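Local atomic coordinates of glucosidase (Croceicoccus marinus, PDB entry 5Z3K), a protein that probably hydrolyses O-glycosidic bonds as a beta-glucosidase of glycoside hydrolase family 39. Residues P80-D92 against Q128-G142. Numbering follows the deposited sequence.
Sequences PSDPASYNFAATD and QVVENIVRHYVCGWG
F88 and H136 lie face to face, their planes 3° apart and their centroids separated by 3.5 Å, while Y86 CB sits over the rim of the phenylalanine's opposite face. I133 CG1 and W141 CZ3 stand at the edge of F88. W141 is sandwiched in its turn: P83 CG rests over one face as a CH-pi contact, 4.0 Å from the centroid of the six-membered ring, and N132 CG lies over the other. The indole then presents its rim to Y86 in an offset edge-to-face pair, with planes at 79°.

The stack illustrates how polar bonds can fix a ring's rotation. With CG anti to the backbone N (chi1 176°), H136 extends across F88; NE2 donates in the ring plane to the syn lone pair of D92 OD1 at 2.8 Å, and ND1 donates to W141 O at 2.6 Å. The hydroxyl of Y137 adds a weak bond to the same D92 oxygen. A leucine in place of H136 would probably leave D92 OD1 with just that weak bond across this contact and W141 O without its imidazole donor.

At the far end, P80 O is gripped twice, by Y86 OH on an in-plane lone pair at 2.6 Å and by N132 ND2 at 3.0 Å.

In the TIM barrel typical of this family, the contact joins the loop leading into helix 89-100, with that helix's first turn, to helix 123-138 and the turn after it. T91 reaches strand 104-109 and hydrogen-bonds S61, I133 packs on W152 of strand 151-154, and E131 salt-bridges R185 of helix 169-186.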
loop_
_atom_site.group_PDB
_atom_site.type_symbol
_atom_site.label_atom_id
_atom_site.label_comp_id
_atom_site.label_asym_id
_atom_site.label_seq_id
_atom_site.Cartn_x
_atom_site.Cartn_y
_atom_site.Cartn_z
ATOM N N PRO A 80 33.735 -3.212 4.842
ATOM C CA PRO A 80 32.357 -3.700 4.655
ATOM C C PRO A 80 32.092 -5.058 5.283
ATOM O O PRO A 80 30.935 -5.496 5.287
ATOM C CB PRO A 80 32.221 -3.771 3.132
ATOM C CG PRO A 80 33.612 -4.084 2.677
ATOM C CD PRO A 80 34.530 -3.332 3.609
ATOM N N SER A 81 33.115 -5.745 5.792
ATOM C CA SER A 81 32.930 -7.024 6.460
ATOM C C SER A 81 32.742 -6.887 7.963
ATOM O O SER A 81 32.473 -7.888 8.631
ATOM C CB SER A 81 34.127 -7.937 6.186
ATOM O OG SER A 81 34.130 -8.335 4.834
ATOM N N ASP A 82 32.887 -5.684 8.506
ATOM C CA ASP A 82 32.791 -5.455 9.939
ATOM C C ASP A 82 31.397 -4.948 10.276
ATOM O O ASP A 82 31.016 -3.872 9.793
ATOM C CB ASP A 82 33.844 -4.439 10.368
ATOM C CG ASP A 82 33.935 -4.274 11.878
ATOM O OD1 ASP A 82 32.965 -4.596 12.592
ATOM O OD2 ASP A 82 34.987 -3.798 12.360
ATOM N N PRO A 83 30.614 -5.655 11.097
ATOM C CA PRO A 83 29.304 -5.119 11.501
ATOM C C PRO A 83 29.383 -3.731 12.097
ATOM O O PRO A 83 28.419 -2.960 11.985
ATOM C CB PRO A 83 28.810 -6.147 12.528
ATOM C CG PRO A 83 29.465 -7.416 12.118
ATOM C CD PRO A 83 30.839 -7.009 11.635
ATOM N N ALA A 84 30.512 -3.377 12.717
ATOM C CA ALA A 84 30.662 -2.042 13.282
ATOM C C ALA A 84 30.635 -0.951 12.216
ATOM O O ALA A 84 30.457 0.220 12.559
ATOM C CB ALA A 84 31.956 -1.956 14.093
ATOM N N SER A 85 30.804 -1.301 10.934
ATOM C CA SER A 85 30.769 -0.308 9.864
ATOM C C SER A 85 29.352 0.068 9.446
ATOM O O SER A 85 29.187 0.995 8.642
ATOM C CB SER A 85 31.526 -0.815 8.625
ATOM O OG SER A 85 32.890 -1.103 8.911
ATOM N N TYR A 86 28.344 -0.625 9.968
ATOM C CA TYR A 86 26.953 -0.455 9.572
ATOM C C TYR A 86 26.187 0.290 10.656
ATOM O O TYR A 86 26.525 0.215 11.838
ATOM C CB TYR A 86 26.290 -1.809 9.316
ATOM C CG TYR A 86 26.870 -2.539 8.134
ATOM C CD1 TYR A 86 28.113 -3.164 8.220
ATOM C CD2 TYR A 86 26.190 -2.591 6.923
ATOM C CE1 TYR A 86 28.659 -3.829 7.130
ATOM C CE2 TYR A 86 26.729 -3.260 5.824
ATOM C CZ TYR A 86 27.970 -3.868 5.942
ATOM O OH TYR A 86 28.516 -4.525 4.862
ATOM N N ASN A 87 25.143 1.003 10.243
ATOM C CA ASN A 87 24.328 1.821 11.147
ATOM C C ASN A 87 22.916 1.242 11.108
ATOM O O ASN A 87 22.054 1.711 10.358
ATOM C CB ASN A 87 24.389 3.316 10.721
ATOM C CG ASN A 87 23.436 4.207 11.503
ATOM O OD1 ASN A 87 23.009 3.874 12.612
ATOM N ND2 ASN A 87 23.088 5.349 10.912
ATOM N N PHE A 88 22.697 0.190 11.902
ATOM C CA PHE A 88 21.445 -0.562 11.879
ATOM C C PHE A 88 20.446 -0.131 12.952
ATOM O O PHE A 88 19.293 -0.569 12.901
ATOM C CB PHE A 88 21.714 -2.067 12.055
ATOM C CG PHE A 88 22.384 -2.742 10.872
ATOM C CD1 PHE A 88 21.887 -2.607 9.580
ATOM C CD2 PHE A 88 23.489 -3.558 11.070
ATOM C CE1 PHE A 88 22.493 -3.265 8.502
ATOM C CE2 PHE A 88 24.101 -4.226 9.991
ATOM C CZ PHE A 88 23.602 -4.070 8.707
ATOM N N ALA A 89 20.838 0.714 13.905
ATOM C CA ALA A 89 20.067 0.848 15.138
ATOM C C ALA A 89 18.626 1.268 14.865
ATOM O O ALA A 89 17.682 0.602 15.309
ATOM C CB ALA A 89 20.741 1.834 16.092
ATOM N N ALA A 90 18.428 2.384 14.157
ATOM C CA ALA A 90 17.056 2.866 13.997
ATOM C C ALA A 90 16.264 1.917 13.112
ATOM O O ALA A 90 15.089 1.630 13.383
ATOM C CB ALA A 90 17.049 4.285 13.417
ATOM N N THR A 91 16.899 1.414 12.054
ATOM C CA THR A 91 16.222 0.472 11.171
ATOM C C THR A 91 15.866 -0.814 11.917
ATOM O O THR A 91 14.776 -1.369 11.731
ATOM C CB THR A 91 17.098 0.179 9.951
ATOM O OG1 THR A 91 17.460 1.409 9.314
ATOM C CG2 THR A 91 16.335 -0.694 8.946
ATOM N N ASP A 92 16.763 -1.283 12.790
ATOM C CA ASP A 92 16.456 -2.436 13.632
ATOM C C ASP A 92 15.191 -2.196 14.439
ATOM O O ASP A 92 14.370 -3.103 14.611
ATOM C CB ASP A 92 17.607 -2.721 14.603
ATOM C CG ASP A 92 18.787 -3.410 13.952
ATOM O OD1 ASP A 92 18.708 -3.777 12.761
ATOM O OD2 ASP A 92 19.812 -3.570 14.651
ATOM N N GLN A 128 28.694 -5.652 -1.934
ATOM C CA GLN A 128 29.030 -6.288 -0.698
ATOM C C GLN A 128 28.201 -5.706 0.464
ATOM O O GLN A 128 27.734 -6.405 1.276
ATOM C CB GLN A 128 30.510 -6.078 -0.362
ATOM C CG GLN A 128 31.517 -6.718 -1.255
ATOM C CD GLN A 128 32.938 -6.462 -0.730
ATOM O OE1 GLN A 128 33.550 -5.481 -1.051
ATOM N NE2 GLN A 128 33.393 -7.303 0.158
ATOM N N VAL A 129 28.030 -4.415 0.464
ATOM C CA VAL A 129 27.322 -3.770 1.564
ATOM C C VAL A 129 25.840 -4.126 1.507
ATOM O O VAL A 129 25.219 -4.391 2.542
ATOM C CB VAL A 129 27.586 -2.251 1.542
ATOM C CG1 VAL A 129 26.586 -1.499 2.398
ATOM C CG2 VAL A 129 29.010 -1.984 2.031
ATOM N N VAL A 130 25.267 -4.212 0.300
ATOM C CA VAL A 130 23.869 -4.642 0.183
ATOM C C VAL A 130 23.711 -6.064 0.695
ATOM O O VAL A 130 22.744 -6.386 1.401
ATOM C CB VAL A 130 23.364 -4.520 -1.267
ATOM C CG1 VAL A 130 21.971 -5.187 -1.407
ATOM C CG2 VAL A 130 23.309 -3.062 -1.702
ATOM N N GLU A 131 24.667 -6.934 0.367
ATOM C CA GLU A 131 24.544 -8.332 0.764
ATOM C C GLU A 131 24.546 -8.475 2.285
ATOM O O GLU A 131 23.754 -9.242 2.842
ATOM C CB GLU A 131 25.668 -9.160 0.134
ATOM C CG GLU A 131 25.682 -10.628 0.552
ATOM C CD GLU A 131 26.798 -11.417 -0.115
ATOM O OE1 GLU A 131 27.490 -10.855 -0.990
ATOM O OE2 GLU A 131 26.985 -12.601 0.242
ATOM N N ASN A 132 25.413 -7.734 2.979
ATOM C CA ASN A 132 25.451 -7.852 4.433
ATOM C C ASN A 132 24.300 -7.133 5.117
ATOM O O ASN A 132 23.948 -7.495 6.245
ATOM C CB ASN A 132 26.787 -7.343 4.979
ATOM C CG ASN A 132 27.922 -8.319 4.717
ATOM O OD1 ASN A 132 27.686 -9.513 4.485
ATOM N ND2 ASN A 132 29.156 -7.819 4.737
ATOM N N ILE A 133 23.716 -6.112 4.484
ATOM C CA ILE A 133 22.458 -5.581 4.997
ATOM C C ILE A 133 21.392 -6.662 4.940
ATOM O O ILE A 133 20.622 -6.859 5.891
ATOM C CB ILE A 133 22.042 -4.322 4.210
ATOM C CG1 ILE A 133 22.990 -3.167 4.543
ATOM C CG2 ILE A 133 20.576 -3.953 4.490
ATOM C CD1 ILE A 133 22.976 -2.057 3.539
ATOM N N VAL A 134 21.352 -7.405 3.831
ATOM C CA VAL A 134 20.378 -8.480 3.700
ATOM C C VAL A 134 20.657 -9.572 4.722
ATOM O O VAL A 134 19.739 -10.087 5.366
ATOM C CB VAL A 134 20.375 -9.030 2.260
ATOM C CG1 VAL A 134 19.442 -10.229 2.136
ATOM C CG2 VAL A 134 19.966 -7.939 1.269
ATOM N N ARG A 135 21.932 -9.938 4.891
ATOM C CA ARG A 135 22.285 -10.964 5.867
ATOM C C ARG A 135 21.956 -10.520 7.284
ATOM O O ARG A 135 21.614 -11.350 8.132
ATOM C CB ARG A 135 23.773 -11.302 5.754
ATOM C CG ARG A 135 24.112 -12.164 4.558
ATOM C CD ARG A 135 25.584 -12.591 4.541
ATOM N NE ARG A 135 25.869 -13.326 3.311
ATOM C CZ ARG A 135 25.452 -14.568 3.072
ATOM N NH1 ARG A 135 24.760 -15.230 3.992
ATOM N NH2 ARG A 135 25.730 -15.152 1.913
ATOM N N HIS A 136 22.068 -9.223 7.561
ATOM C CA HIS A 136 21.694 -8.727 8.880
ATOM C C HIS A 136 20.204 -8.919 9.144
ATOM O O HIS A 136 19.807 -9.261 10.265
ATOM C CB HIS A 136 22.091 -7.256 9.010
ATOM C CG HIS A 136 21.657 -6.623 10.288
ATOM N ND1 HIS A 136 22.318 -6.822 11.485
ATOM C CD2 HIS A 136 20.628 -5.786 10.559
ATOM C CE1 HIS A 136 21.713 -6.136 12.437
ATOM N NE2 HIS A 136 20.681 -5.503 11.903
ATOM N N TYR A 137 19.358 -8.726 8.134
ATOM C CA TYR A 137 17.921 -8.813 8.365
ATOM C C TYR A 137 17.323 -10.173 8.030
ATOM O O TYR A 137 16.153 -10.400 8.344
ATOM C CB TYR A 137 17.192 -7.703 7.592
ATOM C CG TYR A 137 17.466 -6.367 8.248
ATOM C CD1 TYR A 137 17.007 -6.110 9.538
ATOM C CD2 TYR A 137 18.247 -5.399 7.621
ATOM C CE1 TYR A 137 17.274 -4.914 10.168
ATOM C CE2 TYR A 137 18.522 -4.190 8.248
ATOM C CZ TYR A 137 18.033 -3.952 9.519
ATOM O OH TYR A 137 18.324 -2.766 10.171
ATOM N N VAL A 138 18.092 -11.089 7.434
ATOM C CA VAL A 138 17.588 -12.397 7.041
ATOM C C VAL A 138 18.292 -13.534 7.774
ATOM O O VAL A 138 17.646 -14.515 8.162
ATOM C CB VAL A 138 17.679 -12.595 5.512
ATOM C CG1 VAL A 138 17.252 -14.013 5.131
ATOM C CG2 VAL A 138 16.805 -11.560 4.786
ATOM N N CYS A 139 19.610 -13.425 7.988
ATOM C CA CYS A 139 20.402 -14.516 8.554
ATOM C C CYS A 139 21.010 -14.184 9.915
ATOM O O CYS A 139 21.925 -14.882 10.355
ATOM C CB CYS A 139 21.518 -14.920 7.580
ATOM S SG CYS A 139 20.915 -15.291 5.922
ATOM N N GLY A 140 20.541 -13.137 10.591
ATOM C CA GLY A 140 21.084 -12.802 11.899
ATOM C C GLY A 140 22.470 -12.188 11.922
ATOM O O GLY A 140 23.032 -12.027 13.010
ATOM N N TRP A 141 23.034 -11.820 10.770
ATOM C CA TRP A 141 24.393 -11.285 10.716
ATOM C C TRP A 141 24.508 -9.980 11.496
ATOM O O TRP A 141 23.629 -9.118 11.424
ATOM C CB TRP A 141 24.794 -11.062 9.254
ATOM C CG TRP A 141 26.227 -10.709 9.009
ATOM C CD1 TRP A 141 27.266 -11.582 8.834
ATOM C CD2 TRP A 141 26.783 -9.391 8.867
ATOM N NE1 TRP A 141 28.433 -10.891 8.612
ATOM C CE2 TRP A 141 28.165 -9.545 8.626
ATOM C CE3 TRP A 141 26.248 -8.098 8.921
ATOM C CZ2 TRP A 141 29.021 -8.453 8.444
ATOM C CZ3 TRP A 141 27.091 -7.018 8.743
ATOM C CH2 TRP A 141 28.470 -7.201 8.501
ATOM N N GLY A 142 25.608 -9.831 12.240
ATOM C CA GLY A 142 25.850 -8.610 12.986
ATOM C C GLY A 142 24.752 -8.311 13.985
ATOM O O GLY A 142 24.227 -7.192 14.033
HETATM O O HOH W 1 32.035 -9.091 3.820
#